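Local atomic coordinates of ORC2 (Aeropyrum pernix, PDB entry 1W5T), a protein that takes part in the regulation of archaeal DNA replication, binding DNA and carrying an AAA+ ATPase domain that binds ATP. Residues R109-P114 against H138-I143; D131-E136 against N178-L183; A90-F95 against Y101-L106. All blocks are in the same frame, centred on the assembly; numbering follows the deposited sequence.

Interaction 1. Residues R109-P114 against H138-I143; sequences RQTGYP and HYLLVI
Y113 and H138 meet through one short polar contact, and T111 and L140 through one apolar contact. Together they join the end of helix 100-111 to strand 139-145 in the parallel sheet of the AAA+ ATPase core. The helix stops at T111: G112 leaves helical geometry with positive phi, and T111 OG1 closes an ST turn over G112 by accepting from the backbone N of Y113 at 3.0 Å with an N-H...O angle of 164°. The same hydroxyl also bonds to the carbonyl O of V108. This turn brings Y113 round to face H138. Y113 CB lies 3.4 Å from T111 OG1, and with CG beside the backbone N (chi1 -66°), the ring lies with T111 O above one face, offset toward the rim. Further out, Y113 CE1 and OH both pass close to CD2 of L133, OH being the nearer at 3.3 Å, and the far rim reaches H138, with Y113 CZ 3.6 Å from H138 ND1. The two rings meet rim to rim with their planes only 20° apart and centroids separated by 5.9 Å, so neither covers the other. N132 and E136, also on helix 122-136, touch the Y113 side chain as well. Closer to the sheet, L140 and T111 cross at about a right angle, and their methyls, CD1 and CG2, approach to 3.9 Å. At the tip of the tyrosine, OH lies 2.6 Å from H138 ND1 in a hydrogen bond, while CB of the same histidine is 3.1 Å from that oxygen.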
loop_
_atom_site.group_PDB
_atom_site.type_symbol
_atom_site.label_atom_id
_atom_site.label_comp_id
_atom_site.label_asym_id
_atom_site.label_seq_id
_atom_site.Cartn_x
_atom_site.Cartn_y
_atom_site.Cartn_z
ATOM N N ARG A 109 -15.111 -10.839 -15.967
ATOM C CA ARG A 109 -14.012 -11.518 -16.672
ATOM C C ARG A 109 -13.431 -12.580 -15.717
ATOM O O ARG A 109 -13.360 -13.756 -16.051
ATOM C CB ARG A 109 -12.896 -10.503 -17.069
ATOM C CG ARG A 109 -12.923 -9.890 -18.520
ATOM C CD ARG A 109 -11.529 -9.230 -19.051
ATOM N NE ARG A 109 -10.566 -8.837 -17.992
ATOM C CZ ARG A 109 -9.271 -9.178 -17.817
ATOM N NH1 ARG A 109 -8.650 -8.680 -16.766
ATOM N NH2 ARG A 109 -8.592 -9.976 -18.631
ATOM N N GLN A 110 -13.067 -12.162 -14.513
ATOM C CA GLN A 110 -12.511 -13.055 -13.498
ATOM C C GLN A 110 -13.392 -14.203 -12.967
ATOM O O GLN A 110 -12.867 -15.240 -12.613
ATOM C CB GLN A 110 -11.957 -12.248 -12.334
ATOM C CG GLN A 110 -10.587 -11.681 -12.686
ATOM C CD GLN A 110 -10.056 -10.793 -11.631
ATOM O OE1 GLN A 110 -10.138 -9.576 -11.741
ATOM N NE2 GLN A 110 -9.499 -11.378 -10.610
ATOM N N THR A 111 -14.719 -14.031 -12.912
ATOM C CA THR A 111 -15.585 -15.103 -12.440
ATOM C C THR A 111 -15.636 -16.156 -13.528
ATOM O O THR A 111 -15.932 -17.314 -13.264
ATOM C CB THR A 111 -17.037 -14.607 -12.197
ATOM O OG1 THR A 111 -17.608 -14.123 -13.437
ATOM C CG2 THR A 111 -17.082 -13.413 -11.230
ATOM N N GLY A 112 -15.415 -15.723 -14.767
ATOM C CA GLY A 112 -15.623 -16.568 -15.936
ATOM C C GLY A 112 -17.062 -16.745 -16.372
ATOM O O GLY A 112 -17.315 -17.446 -17.353
ATOM N N TYR A 113 -18.005 -16.147 -15.649
ATOM C CA TYR A 113 -19.435 -16.274 -15.979
ATOM C C TYR A 113 -19.774 -15.613 -17.315
ATOM O O TYR A 113 -19.222 -14.551 -17.671
ATOM C CB TYR A 113 -20.313 -15.644 -14.884
ATOM C CG TYR A 113 -20.305 -16.312 -13.519
ATOM C CD1 TYR A 113 -20.427 -15.523 -12.373
ATOM C CD2 TYR A 113 -20.185 -17.702 -13.365
ATOM C CE1 TYR A 113 -20.431 -16.064 -11.109
ATOM C CE2 TYR A 113 -20.194 -18.299 -12.073
ATOM C CZ TYR A 113 -20.334 -17.455 -10.931
ATOM O OH TYR A 113 -20.364 -17.902 -9.597
ATOM N N PRO A 114 -20.666 -16.208 -18.089
ATOM C CA PRO A 114 -20.957 -15.626 -19.405
ATOM C C PRO A 114 -22.029 -14.576 -19.218
ATOM O O PRO A 114 -23.220 -14.822 -19.205
ATOM C CB PRO A 114 -21.405 -16.833 -20.223
ATOM C CG PRO A 114 -21.975 -17.804 -19.210
ATOM C CD PRO A 114 -21.479 -17.417 -17.837
ATOM N N HIS A 138 -22.607 -19.971 -5.711
ATOM C CA HIS A 138 -21.270 -19.528 -5.441
ATOM C C HIS A 138 -21.278 -18.235 -4.572
ATOM O O HIS A 138 -22.246 -17.450 -4.548
ATOM C CB HIS A 138 -20.570 -19.224 -6.775
ATOM C CG HIS A 138 -20.202 -20.414 -7.588
ATOM N ND1 HIS A 138 -19.694 -20.301 -8.870
ATOM C CD2 HIS A 138 -20.273 -21.741 -7.329
ATOM C CE1 HIS A 138 -19.441 -21.507 -9.353
ATOM N NE2 HIS A 138 -19.777 -22.404 -8.434
ATOM N N TYR A 139 -20.171 -17.981 -3.896
ATOM C CA TYR A 139 -19.946 -16.699 -3.227
ATOM C C TYR A 139 -18.748 -15.968 -3.899
ATOM O O TYR A 139 -17.894 -16.604 -4.520
ATOM C CB TYR A 139 -19.667 -16.975 -1.771
ATOM C CG TYR A 139 -20.790 -17.747 -1.131
ATOM C CD1 TYR A 139 -20.865 -19.169 -1.210
ATOM C CD2 TYR A 139 -21.795 -17.073 -0.473
ATOM C CE1 TYR A 139 -21.944 -19.862 -0.621
ATOM C CE2 TYR A 139 -22.852 -17.742 0.119
ATOM C CZ TYR A 139 -22.926 -19.111 0.059
ATOM O OH TYR A 139 -24.009 -19.700 0.693
ATOM N N LEU A 140 -18.709 -14.645 -3.812
ATOM C CA LEU A 140 -17.670 -13.876 -4.489
ATOM C C LEU A 140 -17.061 -12.898 -3.508
ATOM O O LEU A 140 -17.738 -12.054 -2.952
ATOM C CB LEU A 140 -18.247 -13.140 -5.702
ATOM C CG LEU A 140 -17.389 -12.173 -6.543
ATOM C CD1 LEU A 140 -16.351 -12.894 -7.453
ATOM C CD2 LEU A 140 -18.263 -11.233 -7.352
ATOM N N LEU A 141 -15.773 -13.028 -3.284
ATOM C CA LEU A 141 -15.055 -12.090 -2.457
ATOM C C LEU A 141 -14.163 -11.231 -3.386
ATOM O O LEU A 141 -13.296 -11.739 -4.114
ATOM C CB LEU A 141 -14.305 -12.836 -1.372
ATOM C CG LEU A 141 -13.486 -12.141 -0.297
ATOM C CD1 LEU A 141 -14.091 -10.808 0.106
ATOM C CD2 LEU A 141 -13.383 -13.044 0.879
ATOM N N VAL A 142 -14.473 -9.931 -3.396
ATOM C CA VAL A 142 -13.856 -8.984 -4.293
ATOM C C VAL A 142 -12.766 -8.148 -3.586
ATOM O O VAL A 142 -13.049 -7.462 -2.603
ATOM C CB VAL A 142 -14.934 -8.020 -4.906
ATOM C CG1 VAL A 142 -14.283 -7.089 -5.973
ATOM C CG2 VAL A 142 -16.108 -8.807 -5.518
ATOM N N ILE A 143 -11.532 -8.215 -4.063
ATOM C CA ILE A 143 -10.510 -7.255 -3.605
ATOM C C ILE A 143 -10.529 -6.038 -4.538
ATOM O O ILE A 143 -10.332 -6.197 -5.742
ATOM C CB ILE A 143 -9.066 -7.850 -3.628
ATOM C CG1 ILE A 143 -8.983 -9.178 -2.851
ATOM C CG2 ILE A 143 -8.024 -6.789 -3.138
ATOM C CD1 ILE A 143 -7.681 -9.944 -3.036
#

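Interaction 2. Residues D131-E136 against N178-L183; sequences DNLYVE and NRIGFL
L133 and R179 lie against each other where the last turns of helix 122-136 cover the start of strand 180-186, a helix-on-sheet contact in the AAA+ core. The tight part is apolar and backbone-lined. L133 CD1 comes within 3.7 Å of I180 CG1 and 3.9 Å of R179 O, and the two branched side chains cross at about a right angle; I180 CD1 stands a little further off. The L133 side chain also touches L140 of the neighbouring strand and Y113. Beside it R179 runs out extended from CG to NE, its CD 3.6 Å from L133 O, and the guanidinium lies with one face under that carbonyl oxygen. No hydrogen bond results, because the oxygen sits over the face, and the shortest nitrogen approach, R179 NE to L133 O, is 3.8 Å. The looser side is that of Y134, which is partly exposed: its CB is 4.3 Å from R179 NE, and the backbone CA comes nearer, at 3.8 Å. What holds the guanidinium lies outside the two segments: NH2 forms a salt bridge with D175, NH1 bonds to OD1 of N137, and the group makes a cation-pi contact with Y139. NE is buried with no partner in the model. A positive charge placed beside the C-terminal turn of a helix, with a carbonyl oxygen over its face, probably gains favourable electrostatics there, but the directional bonds come from D175 and N137.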
loop_
_atom_site.group_PDB
_atom_site.type_symbol
_atom_site.label_atom_id
_atom_site.label_comp_id
_atom_site.label_asym_id
_atom_site.label_seq_id
_atom_site.Cartn_x
_atom_site.Cartn_y
_atom_site.Cartn_z
ATOM N N ASP A 131 -27.477 -12.594 -9.827
ATOM C CA ASP A 131 -28.180 -13.733 -10.395
ATOM C C ASP A 131 -27.316 -14.963 -10.680
ATOM O O ASP A 131 -27.689 -16.063 -10.256
ATOM C CB ASP A 131 -28.921 -13.337 -11.655
ATOM C CG ASP A 131 -30.371 -13.650 -11.558
ATOM O OD1 ASP A 131 -30.929 -13.381 -10.471
ATOM O OD2 ASP A 131 -31.025 -14.180 -12.505
ATOM N N ASN A 132 -26.175 -14.793 -11.369
ATOM C CA ASN A 132 -25.253 -15.937 -11.659
ATOM C C ASN A 132 -24.692 -16.583 -10.385
ATOM O O ASN A 132 -24.526 -17.783 -10.324
ATOM C CB ASN A 132 -24.068 -15.517 -12.552
ATOM C CG ASN A 132 -24.451 -15.355 -14.020
ATOM O OD1 ASN A 132 -24.219 -16.244 -14.845
ATOM N ND2 ASN A 132 -25.029 -14.195 -14.355
ATOM N N LEU A 133 -24.398 -15.780 -9.370
ATOM C CA LEU A 133 -23.904 -16.319 -8.097
ATOM C C LEU A 133 -25.007 -17.142 -7.419
ATOM O O LEU A 133 -24.741 -18.190 -6.802
ATOM C CB LEU A 133 -23.367 -15.210 -7.182
ATOM C CG LEU A 133 -22.026 -14.555 -7.614
ATOM C CD1 LEU A 133 -21.846 -13.204 -6.897
ATOM C CD2 LEU A 133 -20.718 -15.468 -7.399
ATOM N N TYR A 134 -26.245 -16.698 -7.574
ATOM C CA TYR A 134 -27.374 -17.463 -7.080
ATOM C C TYR A 134 -27.597 -18.760 -7.921
ATOM O O TYR A 134 -27.770 -19.854 -7.358
ATOM C CB TYR A 134 -28.636 -16.560 -7.018
ATOM C CG TYR A 134 -29.913 -17.350 -7.008
ATOM C CD1 TYR A 134 -30.348 -17.972 -5.863
ATOM C CD2 TYR A 134 -30.636 -17.541 -8.172
ATOM C CE1 TYR A 134 -31.519 -18.751 -5.870
ATOM C CE2 TYR A 134 -31.803 -18.305 -8.183
ATOM C CZ TYR A 134 -32.226 -18.890 -7.041
ATOM O OH TYR A 134 -33.349 -19.667 -7.068
ATOM N N VAL A 135 -27.590 -18.643 -9.256
ATOM C CA VAL A 135 -27.765 -19.836 -10.094
ATOM C C VAL A 135 -26.756 -20.920 -9.704
ATOM O O VAL A 135 -27.118 -22.070 -9.441
ATOM C CB VAL A 135 -27.778 -19.513 -11.595
ATOM C CG1 VAL A 135 -27.677 -20.782 -12.444
ATOM C CG2 VAL A 135 -29.051 -18.714 -11.915
ATOM N N GLU A 136 -25.523 -20.488 -9.538
ATOM C CA GLU A 136 -24.389 -21.369 -9.375
ATOM C C GLU A 136 -24.195 -21.879 -7.974
ATOM O O GLU A 136 -23.549 -22.913 -7.771
ATOM C CB GLU A 136 -23.125 -20.600 -9.771
ATOM C CG GLU A 136 -23.085 -20.261 -11.235
ATOM C CD GLU A 136 -22.460 -21.373 -12.030
ATOM O OE1 GLU A 136 -22.336 -21.204 -13.261
ATOM O OE2 GLU A 136 -22.083 -22.405 -11.395
ATOM N N ASN A 178 -27.036 -13.305 0.705
ATOM C CA ASN A 178 -25.969 -12.352 0.356
ATOM C C ASN A 178 -24.717 -13.107 -0.103
ATOM O O ASN A 178 -24.186 -13.943 0.657
ATOM C CB ASN A 178 -25.617 -11.503 1.572
ATOM C CG ASN A 178 -26.811 -10.667 2.092
ATOM O OD1 ASN A 178 -27.801 -10.453 1.393
ATOM N ND2 ASN A 178 -26.707 -10.206 3.314
ATOM N N ARG A 179 -24.213 -12.811 -1.305
ATOM C CA ARG A 179 -23.116 -13.621 -1.854
ATOM C C ARG A 179 -21.900 -12.847 -2.333
ATOM O O ARG A 179 -21.088 -13.392 -3.074
ATOM C CB ARG A 179 -23.626 -14.492 -3.010
ATOM C CG ARG A 179 -24.891 -15.256 -2.718
ATOM C CD ARG A 179 -25.164 -16.276 -3.783
ATOM N NE ARG A 179 -26.282 -17.121 -3.459
ATOM C CZ ARG A 179 -26.234 -18.352 -3.019
ATOM N NH1 ARG A 179 -25.090 -19.016 -2.805
ATOM N NH2 ARG A 179 -27.403 -18.938 -2.788
ATOM N N ILE A 180 -21.776 -11.591 -1.917
ATOM C CA ILE A 180 -20.648 -10.738 -2.333
ATOM C C ILE A 180 -20.079 -10.000 -1.128
ATOM O O ILE A 180 -20.814 -9.280 -0.441
ATOM C CB ILE A 180 -21.058 -9.679 -3.389
ATOM C CG1 ILE A 180 -21.739 -10.310 -4.598
ATOM C CG2 ILE A 180 -19.802 -8.961 -3.911
ATOM C CD1 ILE A 180 -22.218 -9.288 -5.558
ATOM N N GLY A 181 -18.791 -10.178 -0.863
ATOM C CA GLY A 181 -18.118 -9.375 0.139
ATOM C C GLY A 181 -16.949 -8.634 -0.479
ATOM O O GLY A 181 -16.593 -8.868 -1.628
ATOM N N PHE A 182 -16.332 -7.754 0.301
ATOM C CA PHE A 182 -15.323 -6.849 -0.204
ATOM C C PHE A 182 -14.152 -6.714 0.707
ATOM O O PHE A 182 -14.303 -6.678 1.902
ATOM C CB PHE A 182 -15.915 -5.462 -0.394
ATOM C CG PHE A 182 -16.880 -5.380 -1.517
ATOM C CD1 PHE A 182 -18.223 -5.434 -1.270
ATOM C CD2 PHE A 182 -16.440 -5.235 -2.825
ATOM C CE1 PHE A 182 -19.134 -5.331 -2.299
ATOM C CE2 PHE A 182 -17.362 -5.175 -3.874
ATOM C CZ PHE A 182 -18.710 -5.215 -3.595
ATOM N N LEU A 183 -12.975 -6.632 0.114
ATOM C CA LEU A 183 -11.774 -6.312 0.837
ATOM C C LEU A 183 -11.204 -5.121 0.085
ATOM O O LEU A 183 -10.763 -5.261 -1.062
ATOM C CB LEU A 183 -10.818 -7.486 0.776
ATOM C CG LEU A 183 -9.928 -7.733 1.987
ATOM C CD1 LEU A 183 -8.687 -8.488 1.638
ATOM C CD2 LEU A 183 -9.625 -6.546 2.892
#

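Interaction 3. Residues A90-F95 against Y101-L106; sequences AYVNAF and YTILSL
V92 makes the close contacts of the strand, and a single methyl of it, CG1, serves two helix residues: I103 CG1 at 4.4 Å and L106 CD1 at 4.2 Å. Both values are long for apolar packing, which makes the fit loose between these two segments. CG1 reaches that position by standing anti to the backbone N (chi1 -172°), and the other branch, CG2, lies 4.3 Å from I103 O. I107, one turn after I103, and L144 of the adjacent strand touch V92 as well. Strand 87-93 is outermost in the parallel sheet, and helix 100-111 packs against it as the first helix of a beta-alpha-beta crossover leading to strand 139-145, in the P-loop fold of AAA+ ATPases. The side chain of V92 lies about 12 Å from the bound magnesium ion and about 11 Å from that of T66, an ATP-binding residue, so the contact is near the nucleotide site without reaching it. On the helix, T102 O accepts from both L106 N and S105 OG. N93 OD1 accepts from the backbone N of F95 at 3.1 Å, an Asx turn with an N-H...O angle of 145°.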
loop_
_atom_site.group_PDB
_atom_site.type_symbol
_atom_site.label_atom_id
_atom_site.label_comp_id
_atom_site.label_asym_id
_atom_site.label_seq_id
_atom_site.Cartn_x
_atom_site.Cartn_y
_atom_site.Cartn_z
ATOM N N ALA A 90 -11.982 -12.232 -6.844
ATOM C CA ALA A 90 -11.759 -11.389 -7.985
ATOM C C ALA A 90 -10.875 -10.298 -7.485
ATOM O O ALA A 90 -11.065 -9.827 -6.371
ATOM C CB ALA A 90 -13.075 -10.829 -8.583
ATOM N N TYR A 91 -9.908 -9.912 -8.305
ATOM C CA TYR A 91 -8.937 -8.914 -7.924
ATOM C C TYR A 91 -8.971 -7.779 -8.922
ATOM O O TYR A 91 -8.845 -7.971 -10.112
ATOM C CB TYR A 91 -7.514 -9.497 -7.788
ATOM C CG TYR A 91 -6.489 -8.435 -7.477
ATOM C CD1 TYR A 91 -6.305 -7.948 -6.161
ATOM C CD2 TYR A 91 -5.752 -7.887 -8.489
ATOM C CE1 TYR A 91 -5.361 -6.925 -5.893
ATOM C CE2 TYR A 91 -4.869 -6.859 -8.269
ATOM C CZ TYR A 91 -4.646 -6.389 -6.989
ATOM O OH TYR A 91 -3.720 -5.402 -6.855
ATOM N N VAL A 92 -9.177 -6.580 -8.424
ATOM C CA VAL A 92 -9.158 -5.419 -9.278
ATOM C C VAL A 92 -8.279 -4.343 -8.702
ATOM O O VAL A 92 -8.477 -3.919 -7.567
ATOM C CB VAL A 92 -10.588 -4.818 -9.429
ATOM C CG1 VAL A 92 -10.595 -3.729 -10.487
ATOM C CG2 VAL A 92 -11.611 -5.956 -9.740
ATOM N N ASN A 93 -7.310 -3.921 -9.508
ATOM C CA ASN A 93 -6.522 -2.748 -9.223
ATOM C C ASN A 93 -7.198 -1.510 -9.851
ATOM O O ASN A 93 -7.232 -1.370 -11.077
ATOM C CB ASN A 93 -5.123 -2.899 -9.796
ATOM C CG ASN A 93 -4.199 -1.798 -9.322
ATOM O OD1 ASN A 93 -4.638 -0.651 -9.135
ATOM N ND2 ASN A 93 -2.931 -2.145 -9.062
ATOM N N ALA A 94 -7.698 -0.615 -9.006
ATOM C CA ALA A 94 -8.572 0.459 -9.453
ATOM C C ALA A 94 -7.860 1.622 -10.147
ATOM O O ALA A 94 -8.513 2.495 -10.715
ATOM C CB ALA A 94 -9.405 0.958 -8.306
ATOM N N PHE A 95 -6.527 1.634 -10.100
ATOM C CA PHE A 95 -5.716 2.461 -11.000
ATOM C C PHE A 95 -6.008 2.111 -12.470
ATOM O O PHE A 95 -6.004 2.985 -13.369
ATOM C CB PHE A 95 -4.226 2.170 -10.781
ATOM C CG PHE A 95 -3.536 3.101 -9.835
ATOM C CD1 PHE A 95 -4.159 4.255 -9.378
ATOM C CD2 PHE A 95 -2.244 2.803 -9.388
ATOM C CE1 PHE A 95 -3.504 5.114 -8.478
ATOM C CE2 PHE A 95 -1.559 3.659 -8.492
ATOM C CZ PHE A 95 -2.194 4.821 -8.035
ATOM N N TYR A 101 -18.211 0.991 -14.422
ATOM C CA TYR A 101 -18.501 0.088 -15.514
ATOM C C TYR A 101 -17.267 -0.790 -15.801
ATOM O O TYR A 101 -17.410 -1.989 -16.034
ATOM C CB TYR A 101 -18.968 0.840 -16.774
ATOM C CG TYR A 101 -19.054 -0.087 -17.978
ATOM C CD1 TYR A 101 -20.236 -0.747 -18.302
ATOM C CD2 TYR A 101 -17.922 -0.328 -18.776
ATOM C CE1 TYR A 101 -20.279 -1.620 -19.412
ATOM C CE2 TYR A 101 -17.964 -1.170 -19.853
ATOM C CZ TYR A 101 -19.129 -1.812 -20.170
ATOM O OH TYR A 101 -19.141 -2.657 -21.258
ATOM N N THR A 102 -16.080 -0.185 -15.792
ATOM C CA THR A 102 -14.854 -0.925 -16.080
ATOM C C THR A 102 -14.469 -1.861 -14.925
ATOM O O THR A 102 -14.145 -3.003 -15.167
ATOM C CB THR A 102 -13.671 0.034 -16.461
ATOM O OG1 THR A 102 -14.049 0.845 -17.579
ATOM C CG2 THR A 102 -12.467 -0.735 -17.007
ATOM N N ILE A 103 -14.539 -1.379 -13.689
ATOM C CA ILE A 103 -14.325 -2.220 -12.497
ATOM C C ILE A 103 -15.170 -3.510 -12.558
ATOM O O ILE A 103 -14.653 -4.634 -12.425
ATOM C CB ILE A 103 -14.556 -1.381 -11.187
ATOM C CG1 ILE A 103 -13.382 -0.410 -10.986
ATOM C CG2 ILE A 103 -14.720 -2.284 -9.944
ATOM C CD1 ILE A 103 -13.722 0.895 -10.295
ATOM N N LEU A 104 -16.460 -3.316 -12.851
ATOM C CA LEU A 104 -17.408 -4.405 -12.964
ATOM C C LEU A 104 -17.112 -5.400 -14.078
ATOM O O LEU A 104 -17.242 -6.621 -13.895
ATOM C CB LEU A 104 -18.825 -3.873 -13.104
ATOM C CG LEU A 104 -19.405 -3.257 -11.845
ATOM C CD1 LEU A 104 -20.838 -2.965 -12.186
ATOM C CD2 LEU A 104 -19.321 -4.127 -10.622
ATOM N N SER A 105 -16.694 -4.918 -15.231
ATOM C CA SER A 105 -16.481 -5.883 -16.310
ATOM C C SER A 105 -15.194 -6.660 -16.050
ATOM O O SER A 105 -15.070 -7.833 -16.400
ATOM C CB SER A 105 -16.516 -5.210 -17.681
ATOM O OG SER A 105 -15.455 -4.285 -17.796
ATOM N N LEU A 106 -14.247 -6.023 -15.382
ATOM C CA LEU A 106 -13.084 -6.752 -14.895
ATOM C C LEU A 106 -13.516 -7.832 -13.881
ATOM O O LEU A 106 -13.085 -8.973 -13.980
ATOM C CB LEU A 106 -12.022 -5.795 -14.317
ATOM C CG LEU A 106 -11.255 -4.982 -15.375
ATOM C CD1 LEU A 106 -10.383 -3.915 -14.698
ATOM C CD2 LEU A 106 -10.419 -5.838 -16.368
#

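All three contacts are mainly buried and join a helix to the same parallel sheet. Interactions 1 and 3 share helix 100-111, reaching strand 139-145 from its end and strand 87-93 from its first half; the two strands are adjacent, bonded through I143 N and A90 O (2.9 Å). Interaction 2 uses the next helix, 122-136, and is tied to interaction 1 by L140 N to R179 O (2.8 Å). Their chemistry differs. Interaction 3, nearest the nucleotide, is apolar and loose. Interaction 1 adds a tyrosine-histidine hydrogen bond, and interaction 2 a charged arginine. Each contact has one partly exposed participant: H138 in interaction 1, Y134 in interaction 2 and L106 in interaction 3.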